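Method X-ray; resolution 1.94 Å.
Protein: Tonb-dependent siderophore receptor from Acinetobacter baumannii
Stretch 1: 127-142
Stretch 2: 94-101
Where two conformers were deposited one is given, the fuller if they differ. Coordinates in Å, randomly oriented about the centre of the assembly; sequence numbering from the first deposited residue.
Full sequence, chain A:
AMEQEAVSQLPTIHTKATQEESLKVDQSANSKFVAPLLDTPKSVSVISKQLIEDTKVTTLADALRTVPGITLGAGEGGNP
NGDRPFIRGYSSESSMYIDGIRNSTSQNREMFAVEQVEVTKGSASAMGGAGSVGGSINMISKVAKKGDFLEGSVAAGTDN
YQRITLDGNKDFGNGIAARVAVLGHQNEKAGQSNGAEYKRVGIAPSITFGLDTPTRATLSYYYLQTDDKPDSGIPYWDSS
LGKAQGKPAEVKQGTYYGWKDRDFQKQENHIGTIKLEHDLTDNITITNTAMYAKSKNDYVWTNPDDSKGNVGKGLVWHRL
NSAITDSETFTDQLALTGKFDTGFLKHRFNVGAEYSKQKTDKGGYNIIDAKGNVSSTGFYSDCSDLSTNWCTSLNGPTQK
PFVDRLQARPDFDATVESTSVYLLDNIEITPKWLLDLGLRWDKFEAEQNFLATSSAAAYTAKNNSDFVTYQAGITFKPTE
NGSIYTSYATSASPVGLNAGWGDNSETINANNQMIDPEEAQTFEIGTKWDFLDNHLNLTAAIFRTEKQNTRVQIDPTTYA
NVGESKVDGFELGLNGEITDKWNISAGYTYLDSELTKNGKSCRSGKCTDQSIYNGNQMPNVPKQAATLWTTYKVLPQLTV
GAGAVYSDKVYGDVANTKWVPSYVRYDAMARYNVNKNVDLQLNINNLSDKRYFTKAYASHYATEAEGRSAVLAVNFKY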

# COMPACT_ATOMS: atom_id res chain seq x y z
N MET A 127 -15.12 0.48 -9.56
CA MET A 127 -14.42 -0.78 -9.64
C MET A 127 -14.26 -1.43 -8.25
O MET A 127 -14.20 -2.65 -8.14
CB MET A 127 -13.03 -0.59 -10.26
CG MET A 127 -13.13 -0.09 -11.68
SD MET A 127 -11.53 -0.13 -12.50
CE MET A 127 -11.36 -1.88 -12.78
N GLY A 128 -14.20 -0.62 -7.20
CA GLY A 128 -13.83 -1.14 -5.88
C GLY A 128 -14.75 -0.83 -4.71
O GLY A 128 -14.56 -1.38 -3.62
N GLY A 129 -15.77 -0.02 -4.93
CA GLY A 129 -16.64 0.41 -3.85
C GLY A 129 -16.05 1.53 -2.99
O GLY A 129 -15.34 2.41 -3.48
N ALA A 130 -16.34 1.49 -1.69
CA ALA A 130 -15.90 2.52 -0.79
C ALA A 130 -14.40 2.73 -0.90
O ALA A 130 -13.64 1.78 -1.00
CB ALA A 130 -16.28 2.19 0.63
N GLY A 131 -13.98 3.99 -0.87
CA GLY A 131 -12.59 4.33 -0.92
C GLY A 131 -12.12 4.53 -2.35
O GLY A 131 -12.86 5.03 -3.21
N SER A 132 -10.89 4.11 -2.63
CA SER A 132 -10.31 4.33 -3.95
C SER A 132 -10.41 5.83 -4.39
O SER A 132 -10.78 6.13 -5.52
CB SER A 132 -10.94 3.41 -4.99
OG SER A 132 -10.49 2.07 -4.75
N VAL A 133 -10.09 6.73 -3.46
CA VAL A 133 -10.19 8.17 -3.71
C VAL A 133 -9.19 8.64 -4.77
O VAL A 133 -9.56 9.26 -5.77
CB VAL A 133 -9.98 8.95 -2.41
CG1 VAL A 133 -9.91 10.45 -2.67
CG2 VAL A 133 -11.09 8.62 -1.42
N GLY A 134 -7.91 8.34 -4.56
CA GLY A 134 -6.88 8.71 -5.50
C GLY A 134 -6.37 7.57 -6.33
O GLY A 134 -5.55 7.77 -7.22
N GLY A 135 -6.84 6.37 -6.03
CA GLY A 135 -6.32 5.13 -6.64
C GLY A 135 -6.44 3.96 -5.67
O GLY A 135 -6.98 4.10 -4.57
N SER A 136 -5.94 2.80 -6.09
CA SER A 136 -5.94 1.60 -5.25
C SER A 136 -4.89 0.63 -5.76
O SER A 136 -4.47 0.69 -6.93
CB SER A 136 -7.30 0.91 -5.25
OG SER A 136 -7.66 0.53 -6.56
N ILE A 137 -4.50 -0.29 -4.88
CA ILE A 137 -3.47 -1.26 -5.15
C ILE A 137 -4.08 -2.65 -5.08
O ILE A 137 -4.81 -2.97 -4.14
CB ILE A 137 -2.36 -1.12 -4.11
CG1 ILE A 137 -1.67 0.23 -4.34
CG2 ILE A 137 -1.39 -2.29 -4.21
CD1 ILE A 137 -0.81 0.67 -3.19
N ASN A 138 -3.73 -3.48 -6.06
CA ASN A 138 -4.26 -4.83 -6.16
C ASN A 138 -3.11 -5.78 -6.37
O ASN A 138 -2.39 -5.68 -7.38
CB ASN A 138 -5.27 -4.90 -7.32
CG ASN A 138 -5.97 -6.26 -7.41
OD1 ASN A 138 -5.95 -7.07 -6.45
ND2 ASN A 138 -6.56 -6.53 -8.57
N MET A 139 -2.84 -6.63 -5.39
CA MET A 139 -1.75 -7.58 -5.49
C MET A 139 -2.29 -8.89 -6.10
O MET A 139 -3.27 -9.45 -5.62
CB MET A 139 -1.09 -7.79 -4.12
CG MET A 139 -0.35 -6.51 -3.63
SD MET A 139 0.15 -6.79 -1.94
CE MET A 139 1.66 -7.65 -2.27
N ILE A 140 -1.65 -9.35 -7.17
CA ILE A 140 -2.11 -10.52 -7.94
C ILE A 140 -1.27 -11.71 -7.48
O ILE A 140 -0.07 -11.65 -7.51
CB ILE A 140 -1.85 -10.33 -9.45
CG1 ILE A 140 -2.45 -9.01 -9.95
CG2 ILE A 140 -2.37 -11.52 -10.26
CD1 ILE A 140 -3.92 -8.86 -9.69
N SER A 141 -1.93 -12.77 -7.03
CA SER A 141 -1.25 -13.89 -6.38
C SER A 141 -0.83 -14.92 -7.41
O SER A 141 -1.50 -15.11 -8.43
CB SER A 141 -2.18 -14.58 -5.39
OG SER A 141 -2.67 -13.68 -4.43
N LYS A 142 0.27 -15.58 -7.11
CA LYS A 142 0.67 -16.79 -7.82
C LYS A 142 -0.30 -17.89 -7.45
O LYS A 142 -0.47 -18.19 -6.28
CB LYS A 142 2.06 -17.20 -7.38
CG LYS A 142 3.15 -16.25 -7.83
CD LYS A 142 4.45 -16.52 -7.09
CE LYS A 142 5.57 -15.73 -7.73
NZ LYS A 142 6.70 -15.51 -6.79
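Stretch 2 (94-101) SSMYIDGI

How does the second stretch lie on the first? It runs alongside as a parallel strand: residues 96-98 pair with strand 135-141, their N-to-C directions 17° apart and their axes 4.6 Å apart at closest approach. Met-96 sits beside Ile-137, Tyr-97 beside Asn-138 and Ile-98 beside Met-139, with CA-CA distances of 5.2, 4.5 and 4.9 Å. The backbone ladder zigzags, as parallel pairing requires: Tyr-97 N donates to Ile-137 O (2.9 Å), Met-139 N to Tyr-97 O (2.9 Å), and Asp-99 N to Met-139 O (2.8 Å).

Why does Tyr-97 cover the most surface? Its side chain, on the same sheet face as Asn-138, extends beside Ser-136 to the end of the helix that precedes the strand. With chi1 at -70° (m), the ring brings its OH to Gly-128 O, donating a hydrogen bond of 2.7 Å. A side chain on Gly-128 would collide with that hydroxyl, since an ideal CB would lie 2.8 Å from Tyr-97 OH. A water links Tyr-97 OH to Ala-130 O and Ser-132 OG.

What fastens the far end? Beyond Ile-98 the chain enters a type I' turn, with Asp-99 and Gly-100 at positive phi. Asp-99 reaches across and onward to Ser-141 with both carboxylate oxygens: Ser-141 N donates to Asp-99 OD1 (2.9 Å), and Ser-141 OG to Asp-99 OD2 at a very short 2.5 Å. Asn-138 steadies the turn, its OD1 accepting from Gly-100 N at 2.9 Å.

And the near end? Ser-95 points toward the loop, where its OG accepts a 2.9 Å hydrogen bond from Ser-132 N. The same OG packs 3.5 Å from Gly-131 CA; an ideal CB there would lie 2.3 Å from Ser-95 OG, so the close fit has no room for a side chain, and the backbone angles of Gly-131 call for glycine in any case.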

# COMPACT_ATOMS: atom_id res chain seq x y z
N SER A 94 -7.03 1.95 3.21
CA SER A 94 -8.29 1.18 3.36
C SER A 94 -8.79 0.56 2.05
O SER A 94 -9.86 -0.05 2.04
CB SER A 94 -9.39 2.03 4.00
OG SER A 94 -9.01 2.53 5.26
N SER A 95 -8.02 0.73 0.97
CA SER A 95 -8.37 0.30 -0.41
C SER A 95 -7.24 -0.54 -1.00
O SER A 95 -6.78 -0.32 -2.12
CB SER A 95 -8.69 1.52 -1.30
OG SER A 95 -9.76 2.24 -0.71
N MET A 96 -6.79 -1.52 -0.22
CA MET A 96 -5.77 -2.46 -0.69
C MET A 96 -6.42 -3.83 -0.89
O MET A 96 -7.14 -4.34 -0.01
CB MET A 96 -4.63 -2.55 0.32
CG MET A 96 -4.08 -1.19 0.71
SD MET A 96 -2.64 -1.29 1.77
CE MET A 96 -1.53 -2.19 0.70
N TYR A 97 -6.14 -4.41 -2.05
CA TYR A 97 -6.83 -5.57 -2.59
C TYR A 97 -5.85 -6.72 -2.84
O TYR A 97 -4.66 -6.53 -3.16
CB TYR A 97 -7.56 -5.18 -3.92
CG TYR A 97 -8.73 -4.26 -3.72
CD1 TYR A 97 -8.55 -2.88 -3.51
CD2 TYR A 97 -10.03 -4.76 -3.72
CE1 TYR A 97 -9.63 -2.05 -3.23
CE2 TYR A 97 -11.11 -3.93 -3.47
CZ TYR A 97 -10.91 -2.57 -3.25
OH TYR A 97 -12.00 -1.76 -2.97
N ILE A 98 -6.35 -7.93 -2.65
CA ILE A 98 -5.64 -9.15 -3.01
C ILE A 98 -6.53 -9.89 -4.02
O ILE A 98 -7.66 -10.28 -3.71
CB ILE A 98 -5.33 -10.01 -1.77
CG1 ILE A 98 -4.68 -11.34 -2.18
CG2 ILE A 98 -6.57 -10.32 -0.96
CD1 ILE A 98 -3.18 -11.24 -2.30
N ASP A 99 -6.02 -10.03 -5.24
CA ASP A 99 -6.82 -10.58 -6.36
C ASP A 99 -8.22 -10.00 -6.39
O ASP A 99 -9.22 -10.72 -6.53
CB ASP A 99 -6.83 -12.12 -6.29
CG ASP A 99 -5.44 -12.68 -6.36
OD1 ASP A 99 -4.78 -12.47 -7.40
OD2 ASP A 99 -4.95 -13.25 -5.35
N GLY A 100 -8.31 -8.69 -6.27
CA GLY A 100 -9.61 -8.01 -6.45
C GLY A 100 -10.54 -8.02 -5.28
O GLY A 100 -11.66 -7.50 -5.36
N ILE A 101 -10.10 -8.57 -4.15
CA ILE A 101 -10.91 -8.55 -2.93
C ILE A 101 -10.20 -7.72 -1.88
O ILE A 101 -8.99 -7.88 -1.67
CB ILE A 101 -11.13 -9.99 -2.44
CG1 ILE A 101 -12.01 -10.71 -3.48
CG2 ILE A 101 -11.75 -10.01 -1.05
CD1 ILE A 101 -12.53 -12.07 -3.06
O HOH W 1 -12.04 0.90 -3.13
O HOH W 2 -4.05 -14.74 -8.80